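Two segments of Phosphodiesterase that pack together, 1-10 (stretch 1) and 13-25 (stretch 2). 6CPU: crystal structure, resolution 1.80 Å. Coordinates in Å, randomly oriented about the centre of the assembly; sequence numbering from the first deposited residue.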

# COMPACT_ATOMS: atom_id res chain seq x y z
N MET A 1 7.16 -27.95 -8.38
CA MET A 1 5.83 -27.28 -8.55
C MET A 1 5.39 -26.39 -7.35
O MET A 1 5.22 -25.20 -7.51
CB MET A 1 4.74 -28.31 -8.88
CG MET A 1 4.01 -27.98 -10.17
SD MET A 1 3.01 -29.30 -10.87
CE MET A 1 2.47 -30.20 -9.41
N ALA A 2 5.19 -26.98 -6.17
CA ALA A 2 4.69 -26.22 -5.01
C ALA A 2 5.74 -26.06 -3.91
O ALA A 2 6.65 -26.88 -3.77
CB ALA A 2 3.47 -26.90 -4.44
N GLU A 3 5.60 -24.98 -3.15
CA GLU A 3 6.29 -24.84 -1.88
C GLU A 3 5.39 -25.49 -0.84
O GLU A 3 4.22 -25.11 -0.71
CB GLU A 3 6.54 -23.37 -1.54
CG GLU A 3 7.04 -23.16 -0.11
CD GLU A 3 7.61 -21.78 0.14
OE1 GLU A 3 8.45 -21.32 -0.65
OE2 GLU A 3 7.22 -21.14 1.14
N VAL A 4 5.92 -26.46 -0.11
CA VAL A 4 5.12 -27.20 0.86
C VAL A 4 5.57 -26.83 2.26
O VAL A 4 6.77 -26.86 2.57
CB VAL A 4 5.21 -28.73 0.64
CG1 VAL A 4 4.38 -29.46 1.68
CG2 VAL A 4 4.77 -29.11 -0.78
N LEU A 5 4.60 -26.46 3.09
CA LEU A 5 4.83 -26.06 4.47
C LEU A 5 4.07 -27.07 5.30
O LEU A 5 2.86 -27.19 5.16
CB LEU A 5 4.29 -24.66 4.71
CG LEU A 5 4.73 -23.59 3.71
CD1 LEU A 5 4.17 -22.25 4.12
CD2 LEU A 5 6.24 -23.49 3.59
N SER A 6 4.78 -27.82 6.14
CA SER A 6 4.16 -28.92 6.87
C SER A 6 4.31 -28.85 8.39
O SER A 6 5.37 -28.50 8.91
CB SER A 6 4.72 -30.26 6.39
OG SER A 6 4.09 -31.32 7.08
N LEU A 7 3.24 -29.22 9.07
CA LEU A 7 3.23 -29.34 10.52
C LEU A 7 3.31 -30.81 10.93
O LEU A 7 3.31 -31.12 12.11
CB LEU A 7 1.97 -28.72 11.10
CG LEU A 7 1.94 -27.18 11.10
CD1 LEU A 7 0.56 -26.66 11.49
CD2 LEU A 7 3.00 -26.64 12.05
N VAL A 8 3.42 -31.70 9.94
CA VAL A 8 3.35 -33.15 10.16
C VAL A 8 4.37 -33.89 9.27
O VAL A 8 5.07 -33.27 8.47
CB VAL A 8 1.93 -33.69 9.87
CG1 VAL A 8 0.92 -33.09 10.85
CG2 VAL A 8 1.52 -33.40 8.44
N ASP A 9 4.42 -35.21 9.41
CA ASP A 9 5.43 -36.04 8.72
C ASP A 9 5.17 -36.28 7.23
O ASP A 9 6.12 -36.52 6.47
CB ASP A 9 5.55 -37.40 9.41
CG ASP A 9 5.87 -37.28 10.87
OD1 ASP A 9 6.91 -36.67 11.21
OD2 ASP A 9 5.08 -37.79 11.69
N LEU A 10 3.91 -36.23 6.81
CA LEU A 10 3.53 -36.58 5.44
C LEU A 10 4.32 -35.80 4.38
O LEU A 10 4.55 -34.60 4.51
CB LEU A 10 2.03 -36.35 5.25
CG LEU A 10 1.45 -36.52 3.84
CD1 LEU A 10 1.64 -37.94 3.31
CD2 LEU A 10 -0.03 -36.15 3.85
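Stretch 2 (13-25) PQVTDKYYKFDTF

How does the backbone of stretch 2 run along stretch 1? Strand 2-6 is extended, and the strand ending at Lys 21 lies beside it in the same direction, their axes 14° apart and 4.7 Å at closest approach. The pairing is parallel: Glu 3 sits beside Lys 18, Val 4 beside Tyr 19 (CA to CA 4.6 Å), Leu 5 beside Tyr 20 and Ser 6 beside Lys 21. Before this run the chain turns a corner at Asp 17, and Ala 2 pairs with Thr 16, so the register slips by one residue in a beta bulge.

What ties the two backbones together? Alternate residues of stretch 1 use both their N and O, as parallel pairing requires. Ala 2 N donates to Val 15 O (2.7 Å), and Ala 2 O accepts from Asp 17 N (2.8 Å), the residue at which the bulge inserts an extra step. Val 4 N then reaches Lys 18 O at 2.8 Å and Val 4 O receives Tyr 20 N at 2.7 Å; Ser 6 N to Tyr 20 O and Phe 22 N to Ser 6 O, both 2.8 Å, continue the ladder.

Which side chains meet on the face of Val 4 and Ser 6? Tyr 19 lies along it, its CD1 3.7 Å from Val 4 CG1. Its hydroxyl reaches past the strand, where Tyr 19 OH donates to Leu 10 O at 2.7 Å, anchoring the loop that follows strand 2-6.

What fills the other face and the far end? Leu 5 CD2 touches Tyr 20 CD2 at 3.8 Å and the ring edge of Phe 22 at CE2, 3.9 Å away. A water joins Glu 3 OE1 (2.8 Å) to Tyr 20 OH (2.6 Å). Beyond the strands, Leu 7 CD1 packs 4.0 Å from Phe 25 CD1.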

# COMPACT_ATOMS: atom_id res chain seq x y z
N PRO A 13 5.65 -35.81 -2.63
CA PRO A 13 6.75 -35.46 -3.53
C PRO A 13 6.34 -35.17 -4.97
O PRO A 13 7.05 -34.44 -5.67
CB PRO A 13 7.66 -36.70 -3.48
CG PRO A 13 6.78 -37.81 -3.01
CD PRO A 13 5.78 -37.18 -2.09
N GLN A 14 5.22 -35.75 -5.41
CA GLN A 14 4.72 -35.53 -6.78
C GLN A 14 4.49 -34.06 -7.12
O GLN A 14 4.61 -33.68 -8.28
CB GLN A 14 3.42 -36.32 -7.02
CG GLN A 14 2.32 -36.06 -5.99
CD GLN A 14 0.91 -36.21 -6.55
OE1 GLN A 14 0.72 -36.55 -7.72
NE2 GLN A 14 -0.09 -35.95 -5.71
N VAL A 15 4.18 -33.24 -6.11
CA VAL A 15 3.91 -31.81 -6.31
C VAL A 15 4.93 -30.87 -5.65
O VAL A 15 4.82 -29.66 -5.78
CB VAL A 15 2.49 -31.43 -5.81
CG1 VAL A 15 1.43 -32.19 -6.59
CG2 VAL A 15 2.33 -31.69 -4.31
N THR A 16 5.94 -31.43 -4.97
CA THR A 16 6.84 -30.65 -4.13
C THR A 16 8.12 -30.18 -4.85
O THR A 16 8.84 -30.99 -5.41
CB THR A 16 7.25 -31.46 -2.89
OG1 THR A 16 6.09 -31.91 -2.19
CG2 THR A 16 8.10 -30.62 -1.95
N ASP A 17 8.38 -28.87 -4.83
CA ASP A 17 9.67 -28.31 -5.21
C ASP A 17 10.55 -28.15 -3.96
O ASP A 17 11.72 -28.52 -3.97
CB ASP A 17 9.50 -26.93 -5.88
CG ASP A 17 10.84 -26.27 -6.26
OD1 ASP A 17 11.80 -26.99 -6.61
OD2 ASP A 17 10.92 -25.02 -6.23
N LYS A 18 9.98 -27.58 -2.91
CA LYS A 18 10.69 -27.37 -1.66
C LYS A 18 9.73 -27.59 -0.50
O LYS A 18 8.55 -27.20 -0.56
CB LYS A 18 11.26 -25.96 -1.63
CG LYS A 18 12.29 -25.70 -0.55
CD LYS A 18 12.94 -24.35 -0.78
CE LYS A 18 14.05 -24.08 0.21
NZ LYS A 18 14.71 -22.77 -0.07
N TYR A 19 10.23 -28.24 0.55
CA TYR A 19 9.43 -28.69 1.68
C TYR A 19 10.02 -28.06 2.94
O TYR A 19 11.23 -28.15 3.16
CB TYR A 19 9.48 -30.22 1.75
CG TYR A 19 8.59 -30.89 2.78
CD1 TYR A 19 7.41 -31.52 2.41
CD2 TYR A 19 8.96 -30.93 4.12
CE1 TYR A 19 6.61 -32.14 3.35
CE2 TYR A 19 8.16 -31.55 5.07
CZ TYR A 19 6.99 -32.16 4.68
OH TYR A 19 6.21 -32.77 5.62
N TYR A 20 9.18 -27.41 3.74
CA TYR A 20 9.57 -26.83 5.03
C TYR A 20 8.77 -27.52 6.10
O TYR A 20 7.55 -27.58 6.02
CB TYR A 20 9.26 -25.32 5.11
CG TYR A 20 10.07 -24.42 4.21
CD1 TYR A 20 11.03 -23.55 4.74
CD2 TYR A 20 9.86 -24.40 2.84
CE1 TYR A 20 11.76 -22.71 3.92
CE2 TYR A 20 10.58 -23.55 2.02
CZ TYR A 20 11.53 -22.71 2.57
OH TYR A 20 12.25 -21.88 1.74
N LYS A 21 9.45 -28.08 7.09
CA LYS A 21 8.79 -28.71 8.21
C LYS A 21 8.88 -27.74 9.37
O LYS A 21 9.97 -27.35 9.76
CB LYS A 21 9.45 -30.06 8.55
CG LYS A 21 8.94 -30.72 9.82
CD LYS A 21 7.52 -31.23 9.67
CE LYS A 21 6.88 -31.45 11.03
NZ LYS A 21 7.69 -32.40 11.84
N PHE A 22 7.74 -27.35 9.91
CA PHE A 22 7.71 -26.42 11.02
C PHE A 22 7.35 -27.16 12.29
O PHE A 22 6.47 -28.03 12.29
CB PHE A 22 6.73 -25.28 10.74
CG PHE A 22 7.19 -24.38 9.64
CD1 PHE A 22 8.16 -23.42 9.89
CD2 PHE A 22 6.73 -24.56 8.34
CE1 PHE A 22 8.63 -22.61 8.86
CE2 PHE A 22 7.21 -23.76 7.32
CZ PHE A 22 8.15 -22.78 7.58
N ASP A 23 8.03 -26.82 13.38
CA ASP A 23 7.75 -27.40 14.68
C ASP A 23 6.49 -26.82 15.30
O ASP A 23 5.83 -27.49 16.10
CB ASP A 23 8.95 -27.23 15.63
CG ASP A 23 9.29 -25.78 15.92
OD1 ASP A 23 8.94 -24.88 15.11
OD2 ASP A 23 9.91 -25.52 16.97
N THR A 24 6.15 -25.58 14.93
CA THR A 24 5.00 -24.89 15.50
C THR A 24 4.24 -24.09 14.43
O THR A 24 4.82 -23.66 13.44
CB THR A 24 5.40 -23.90 16.60
OG1 THR A 24 6.17 -22.83 16.05
CG2 THR A 24 6.23 -24.58 17.70
N PHE A 25 2.95 -23.90 14.67
CA PHE A 25 2.09 -23.10 13.78
C PHE A 25 2.58 -21.66 13.79
O PHE A 25 2.58 -20.99 12.76
CB PHE A 25 0.63 -23.18 14.25
CG PHE A 25 -0.37 -22.54 13.31
CD1 PHE A 25 -0.31 -22.76 11.93
CD2 PHE A 25 -1.40 -21.75 13.80
CE1 PHE A 25 -1.24 -22.18 11.08
CE2 PHE A 25 -2.34 -21.18 12.96
CZ PHE A 25 -2.26 -21.39 11.59
O HOH W 1 10.41 -20.19 0.93